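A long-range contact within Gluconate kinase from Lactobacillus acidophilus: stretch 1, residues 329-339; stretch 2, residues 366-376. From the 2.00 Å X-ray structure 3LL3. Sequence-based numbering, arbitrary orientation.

Stretch 1 (329-339) AGSRNLIFLPY
Stretch 2 (366-376) PEMARAVIEGI

How do the two backbones lie? Residues 366-376 are all helical, while the other stretch runs as a loop into a strand at 335-337; the axes approach to 6.9 Å, with 53° between their N-to-C directions. Register is set by three CA pairs: Ser331 CA to Glu367 CA is 4.8 Å, and Phe336 CA to Gly375 CA is 4.9 Å. Pro338 CA to Ile376 CA is 5.7 Å. In the loop, Gly330 adopts phi/psi 102/-7, where a CB would jam against the preceding carbonyl; Ser331 (51/36) and Arg332 (55/39) follow, and Asn333 N returns to Gly330 O at 2.8 Å.

What satisfies the Glu374 carboxylate? With chi1 m and chi2 t, it accepts from the loop through both oxygens: Gly330 N to Glu374 OE2 at 2.8 Å (167°), and Ser331 OG (chi1 m) to Glu374 OE1 at 3.0 Å. Arg370 NH1 adds a salt bridge to Glu374 OE2 at 3.3 Å, one helical turn away, balancing its charge, while the CA of Ala329 lies over a face of that guanidinium. Ser331 OG also sits 3.1 Å from Ala371 N, but the angle is poor; that amide bonds instead to Glu367 O at 3.0 Å.

Where do water and the second salt bridge act? Water 1 donates to Leu334 O (2.7 Å) and Glu374 OE1 (2.8 Å); water 2 accepts from Phe336 N (2.9 Å) and donates to Ala371 O (2.9 Å). Arg332 (m, t, t) brings NE to Glu367 OE2 at 3.1 Å, pairing opposite charges.

Which surfaces fill the apolar seam? Leu334 (t, p) places CD2 3.7 Å from Ala371 CB. Phe336 (t, chi2 71°) presents a ring face to Val372 CG2, 4.0 Å from the ring centroid. Gly375 permits close backbone approach: its CA lies 3.3 Å from Phe336 O, where a CB would clash.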

ATOM      1  N   ALA A 329      18.312  -5.316   0.676  1.00 28.61           N
ATOM      2  CA  ALA A 329      17.873  -5.296  -0.703  1.00 27.70           C
ATOM      3  C   ALA A 329      16.573  -6.085  -0.826  1.00 27.10           C
ATOM      4  O   ALA A 329      16.501  -7.247  -0.423  1.00 26.86           O
ATOM      5  CB  ALA A 329      18.956  -5.909  -1.599  1.00 30.15           C
ATOM      6  N   GLY A 330      15.546  -5.448  -1.381  1.00 26.24           N
ATOM      7  CA  GLY A 330      14.269  -6.103  -1.590  1.00 25.25           C
ATOM      8  C   GLY A 330      13.266  -5.686  -0.532  1.00 24.63           C
ATOM      9  O   GLY A 330      12.092  -6.038  -0.618  1.00 25.38           O
ATOM     10  N   SER A 331      13.737  -4.944   0.467  1.00 22.80           N
ATOM     11  CA  SER A 331      12.895  -4.404   1.538  1.00 25.99           C
ATOM     12  C   SER A 331      12.003  -5.457   2.216  1.00 27.69           C
ATOM     13  O   SER A 331      10.857  -5.170   2.590  1.00 26.70           O
ATOM     14  CB  SER A 331      12.028  -3.249   1.017  1.00 24.49           C
ATOM     15  OG  SER A 331      12.803  -2.227   0.395  1.00 26.36           O
ATOM     16  N   ARG A 332      12.527  -6.665   2.365  1.00 25.02           N
ATOM     17  CA  ARG A 332      11.763  -7.780   2.923  1.00 27.44           C
ATOM     18  C   ARG A 332      10.461  -8.000   2.164  1.00 29.07           C
ATOM     19  O   ARG A 332       9.414  -8.295   2.757  1.00 27.36           O
ATOM     20  CB  ARG A 332      11.482  -7.550   4.406  1.00 28.03           C
ATOM     21  CG  ARG A 332      12.732  -7.247   5.223  1.00 29.14           C
ATOM     22  CD  ARG A 332      12.414  -7.232   6.712  1.00 30.60           C
ATOM     23  NE  ARG A 332      13.513  -6.651   7.466  1.00 31.83           N
ATOM     24  CZ  ARG A 332      14.523  -7.362   7.955  1.00 37.43           C
ATOM     25  NH1 ARG A 332      14.549  -8.683   7.776  1.00 38.35           N
ATOM     26  NH2 ARG A 332      15.496  -6.762   8.624  1.00 39.04           N
ATOM     27  N   ASN A 333      10.535  -7.854   0.845  1.00 27.18           N
ATOM     28  CA  ASN A 333       9.412  -8.141  -0.019  1.00 26.94           C
ATOM     29  C   ASN A 333       8.302  -7.107   0.047  1.00 28.03           C
ATOM     30  O   ASN A 333       7.180  -7.377  -0.373  1.00 30.83           O
ATOM     31  CB  ASN A 333       8.841  -9.528   0.286  1.00 31.17           C
ATOM     32  CG  ASN A 333       9.611 -10.634  -0.394  1.00 38.92           C
ATOM     33  OD1 ASN A 333      10.485 -10.384  -1.240  1.00 35.31           O
ATOM     34  ND2 ASN A 333       9.292 -11.874  -0.032  1.00 39.95           N
ATOM     35  N   LEU A 334       8.595  -5.925   0.564  1.00 26.34           N
ATOM     36  CA  LEU A 334       7.599  -4.873   0.525  1.00 25.33           C
ATOM     37  C   LEU A 334       7.555  -4.275  -0.890  1.00 26.06           C
ATOM     38  O   LEU A 334       8.583  -3.904  -1.438  1.00 23.77           O
ATOM     39  CB  LEU A 334       7.903  -3.810   1.578  1.00 24.32           C
ATOM     40  CG  LEU A 334       6.950  -2.612   1.589  1.00 26.18           C
ATOM     41  CD1 LEU A 334       5.510  -3.070   1.866  1.00 25.25           C
ATOM     42  CD2 LEU A 334       7.411  -1.589   2.604  1.00 23.46           C
ATOM     43  N   ILE A 335       6.364  -4.203  -1.482  1.00 24.24           N
ATOM     44  CA  ILE A 335       6.188  -3.601  -2.799  1.00 22.83           C
ATOM     45  C   ILE A 335       5.623  -2.177  -2.710  1.00 24.85           C
ATOM     46  O   ILE A 335       4.638  -1.929  -2.000  1.00 22.19           O
ATOM     47  CB  ILE A 335       5.251  -4.438  -3.685  1.00 24.16           C
ATOM     48  CG1 ILE A 335       5.901  -5.780  -4.028  1.00 24.99           C
ATOM     49  CG2 ILE A 335       4.879  -3.652  -4.970  1.00 22.45           C
ATOM     50  CD1 ILE A 335       7.298  -5.650  -4.610  1.00 24.18           C
ATOM     51  N   PHE A 336       6.253  -1.253  -3.433  1.00 22.03           N
ATOM     52  CA  PHE A 336       5.747   0.103  -3.577  1.00 19.95           C
ATOM     53  C   PHE A 336       5.447   0.367  -5.043  1.00 23.83           C
ATOM     54  O   PHE A 336       6.374   0.438  -5.861  1.00 19.39           O
ATOM     55  CB  PHE A 336       6.754   1.136  -3.067  1.00 19.61           C
ATOM     56  CG  PHE A 336       6.278   2.566  -3.192  1.00 19.43           C
ATOM     57  CD1 PHE A 336       5.267   3.060  -2.370  1.00 20.59           C
ATOM     58  CD2 PHE A 336       6.846   3.423  -4.120  1.00 20.18           C
ATOM     59  CE1 PHE A 336       4.836   4.386  -2.479  1.00 19.33           C
ATOM     60  CE2 PHE A 336       6.422   4.735  -4.237  1.00 20.09           C
ATOM     61  CZ  PHE A 336       5.418   5.222  -3.426  1.00 22.15           C
ATOM     62  N   LEU A 337       4.164   0.487  -5.382  1.00 18.66           N
ATOM     63  CA  LEU A 337       3.799   0.943  -6.728  1.00 21.16           C
ATOM     64  C   LEU A 337       3.831   2.476  -6.708  1.00 21.93           C
ATOM     65  O   LEU A 337       3.104   3.102  -5.946  1.00 20.45           O
ATOM     66  CB  LEU A 337       2.419   0.416  -7.149  1.00 18.49           C
ATOM     67  CG  LEU A 337       2.188  -1.104  -7.131  1.00 23.10           C
ATOM     68  CD1 LEU A 337       0.755  -1.477  -7.562  1.00 21.28           C
ATOM     69  CD2 LEU A 337       3.202  -1.803  -8.021  1.00 21.89           C
ATOM     70  N   PRO A 338       4.695   3.085  -7.537  1.00 21.89           N
ATOM     71  CA  PRO A 338       5.013   4.517  -7.396  1.00 21.49           C
ATOM     72  C   PRO A 338       4.044   5.481  -8.080  1.00 21.12           C
ATOM     73  O   PRO A 338       4.369   6.664  -8.197  1.00 22.39           O
ATOM     74  CB  PRO A 338       6.377   4.648  -8.080  1.00 22.53           C
ATOM     75  CG  PRO A 338       6.503   3.461  -8.972  1.00 22.53           C
ATOM     76  CD  PRO A 338       5.469   2.432  -8.605  1.00 21.74           C
ATOM     77  N   TYR A 339       2.878   5.012  -8.503  1.00 21.87           N
ATOM     78  CA  TYR A 339       2.043   5.830  -9.382  1.00 23.69           C
ATOM     79  C   TYR A 339       1.305   6.985  -8.714  1.00 24.57           C
ATOM     80  O   TYR A 339       0.104   7.138  -8.916  1.00 23.82           O
ATOM     81  CB  TYR A 339       1.030   4.958 -10.092  1.00 23.64           C
ATOM     82  CG  TYR A 339       1.568   3.640 -10.575  1.00 22.27           C
ATOM     83  CD1 TYR A 339       2.695   3.569 -11.384  1.00 20.64           C
ATOM     84  CD2 TYR A 339       0.902   2.468 -10.282  1.00 21.42           C
ATOM     85  CE1 TYR A 339       3.152   2.340 -11.856  1.00 22.39           C
ATOM     86  CE2 TYR A 339       1.355   1.255 -10.722  1.00 23.34           C
ATOM     87  CZ  TYR A 339       2.473   1.189 -11.516  1.00 23.96           C
ATOM     88  OH  TYR A 339       2.882  -0.053 -11.949  1.00 22.83           O
ATOM     89  N   PRO A 366      12.971   1.985   7.641  1.00 28.99           N
ATOM     90  CA  PRO A 366      13.933   1.739   6.557  1.00 30.08           C
ATOM     91  C   PRO A 366      13.346   0.910   5.420  1.00 26.89           C
ATOM     92  O   PRO A 366      13.635   1.202   4.271  1.00 26.29           O
ATOM     93  CB  PRO A 366      15.053   0.980   7.271  1.00 29.60           C
ATOM     94  CG  PRO A 366      15.034   1.566   8.648  1.00 31.83           C
ATOM     95  CD  PRO A 366      13.563   1.700   8.960  1.00 29.82           C
ATOM     96  N   GLU A 367      12.560  -0.113   5.741  1.00 26.13           N
ATOM     97  CA  GLU A 367      11.898  -0.925   4.722  1.00 25.42           C
ATOM     98  C   GLU A 367      10.955  -0.096   3.837  1.00 25.94           C
ATOM     99  O   GLU A 367      10.883  -0.321   2.632  1.00 25.49           O
ATOM    100  CB  GLU A 367      11.108  -2.070   5.367  1.00 27.79           C
ATOM    101  CG  GLU A 367      11.951  -3.273   5.822  1.00 25.85           C
ATOM    102  CD  GLU A 367      12.850  -2.963   7.011  1.00 28.99           C
ATOM    103  OE1 GLU A 367      12.517  -2.085   7.842  1.00 28.53           O
ATOM    104  OE2 GLU A 367      13.901  -3.608   7.111  1.00 29.52           O
HETATM  105  N   MSE A 368      10.224   0.848   4.425  1.00 24.53           N
HETATM  106  CA  MSE A 368       9.323   1.670   3.618  1.00 25.96           C
HETATM  107  C   MSE A 368      10.091   2.640   2.757  1.00 25.16           C
HETATM  108  O   MSE A 368       9.747   2.818   1.598  1.00 23.04           O
HETATM  109  CB  MSE A 368       8.294   2.403   4.463  1.00 24.17           C
HETATM  110  CG  MSE A 368       7.399   1.394   5.214  1.00 30.75           C
HETATM  111 SE   MSE A 368       5.953   2.258   6.164  1.00 45.16          SE
HETATM  112  CE  MSE A 368       4.774   2.699   4.644  1.00 25.40           C
ATOM    113  N   ALA A 369      11.139   3.242   3.326  1.00 26.01           N
ATOM    114  CA  ALA A 369      11.990   4.176   2.596  1.00 27.26           C
ATOM    115  C   ALA A 369      12.607   3.484   1.400  1.00 25.34           C
ATOM    116  O   ALA A 369      12.578   4.005   0.291  1.00 25.93           O
ATOM    117  CB  ALA A 369      13.099   4.738   3.504  1.00 29.37           C
ATOM    118  N   ARG A 370      13.169   2.303   1.630  1.00 25.53           N
ATOM    119  CA  ARG A 370      13.842   1.602   0.558  1.00 25.51           C
ATOM    120  C   ARG A 370      12.864   1.091  -0.493  1.00 23.64           C
ATOM    121  O   ARG A 370      13.178   1.088  -1.676  1.00 22.26           O
ATOM    122  CB  ARG A 370      14.728   0.457   1.069  1.00 22.74           C
ATOM    123  CG  ARG A 370      15.629  -0.023  -0.041  1.00 26.34           C
ATOM    124  CD  ARG A 370      16.162  -1.413   0.126  1.00 26.07           C
ATOM    125  NE  ARG A 370      17.500  -1.384   0.648  1.00 33.03           N
ATOM    126  CZ  ARG A 370      18.597  -1.720  -0.024  1.00 31.94           C
ATOM    127  NH1 ARG A 370      18.552  -2.154  -1.273  1.00 30.49           N
ATOM    128  NH2 ARG A 370      19.747  -1.635   0.590  1.00 28.32           N
ATOM    129  N   ALA A 371      11.691   0.642  -0.058  1.00 23.59           N
ATOM    130  CA  ALA A 371      10.676   0.170  -0.991  1.00 22.84           C
ATOM    131  C   ALA A 371      10.296   1.270  -1.963  1.00 22.20           C
ATOM    132  O   ALA A 371      10.010   0.986  -3.122  1.00 22.03           O
ATOM    133  CB  ALA A 371       9.417  -0.345  -0.252  1.00 22.32           C
ATOM    134  N   VAL A 372      10.269   2.515  -1.492  1.00 20.32           N
ATOM    135  CA  VAL A 372       9.934   3.638  -2.365  1.00 20.47           C
ATOM    136  C   VAL A 372      10.982   3.743  -3.476  1.00 22.77           C
ATOM    137  O   VAL A 372      10.647   3.811  -4.662  1.00 19.67           O
ATOM    138  CB  VAL A 372       9.862   4.978  -1.602  1.00 22.37           C
ATOM    139  CG1 VAL A 372       9.845   6.154  -2.588  1.00 22.07           C
ATOM    140  CG2 VAL A 372       8.641   5.017  -0.655  1.00 20.68           C
ATOM    141  N   ILE A 373      12.255   3.715  -3.083  1.00 21.71           N
ATOM    142  CA  ILE A 373      13.342   3.846  -4.052  1.00 21.74           C
ATOM    143  C   ILE A 373      13.330   2.676  -5.018  1.00 20.76           C
ATOM    144  O   ILE A 373      13.477   2.861  -6.226  1.00 22.30           O
ATOM    145  CB  ILE A 373      14.722   3.941  -3.366  1.00 20.85           C
ATOM    146  CG1 ILE A 373      14.824   5.258  -2.604  1.00 21.63           C
ATOM    147  CG2 ILE A 373      15.832   3.901  -4.420  1.00 22.79           C
ATOM    148  CD1 ILE A 373      15.899   5.270  -1.516  1.00 26.98           C
ATOM    149  N   GLU A 374      13.172   1.470  -4.488  1.00 20.34           N
ATOM    150  CA  GLU A 374      13.092   0.289  -5.326  1.00 21.49           C
ATOM    151  C   GLU A 374      11.887   0.297  -6.276  1.00 22.59           C
ATOM    152  O   GLU A 374      12.011  -0.139  -7.429  1.00 19.71           O
ATOM    153  CB  GLU A 374      13.090  -0.982  -4.487  1.00 23.49           C
ATOM    154  CG  GLU A 374      14.450  -1.279  -3.835  1.00 25.70           C
ATOM    155  CD  GLU A 374      14.406  -2.402  -2.816  1.00 26.86           C
ATOM    156  OE1 GLU A 374      13.292  -2.878  -2.476  1.00 25.64           O
ATOM    157  OE2 GLU A 374      15.501  -2.802  -2.340  1.00 26.66           O
ATOM    158  N   GLY A 375      10.739   0.773  -5.785  1.00 19.66           N
ATOM    159  CA  GLY A 375       9.538   0.854  -6.598  1.00 20.42           C
ATOM    160  C   GLY A 375       9.708   1.840  -7.744  1.00 21.26           C
ATOM    161  O   GLY A 375       9.304   1.569  -8.886  1.00 21.33           O
ATOM    162  N   ILE A 376      10.294   2.997  -7.438  1.00 20.87           N
ATOM    163  CA  ILE A 376      10.554   4.001  -8.455  1.00 21.74           C
ATOM    164  C   ILE A 376      11.375   3.366  -9.584  1.00 22.23           C
ATOM    165  O   ILE A 376      11.024   3.471 -10.751  1.00 21.67           O
ATOM    166  CB  ILE A 376      11.273   5.226  -7.865  1.00 23.27           C
ATOM    167  CG1 ILE A 376      10.278   6.106  -7.110  1.00 22.86           C
ATOM    168  CG2 ILE A 376      11.926   6.062  -8.972  1.00 22.00           C
ATOM    169  CD1 ILE A 376      10.919   7.124  -6.210  1.00 21.38           C
TER
HETATM  170  O   HOH W   1      10.576  -3.374  -3.122  1.00 28.14           O
HETATM  171  O   HOH W   2       9.070  -1.486  -4.200  1.00 24.23           O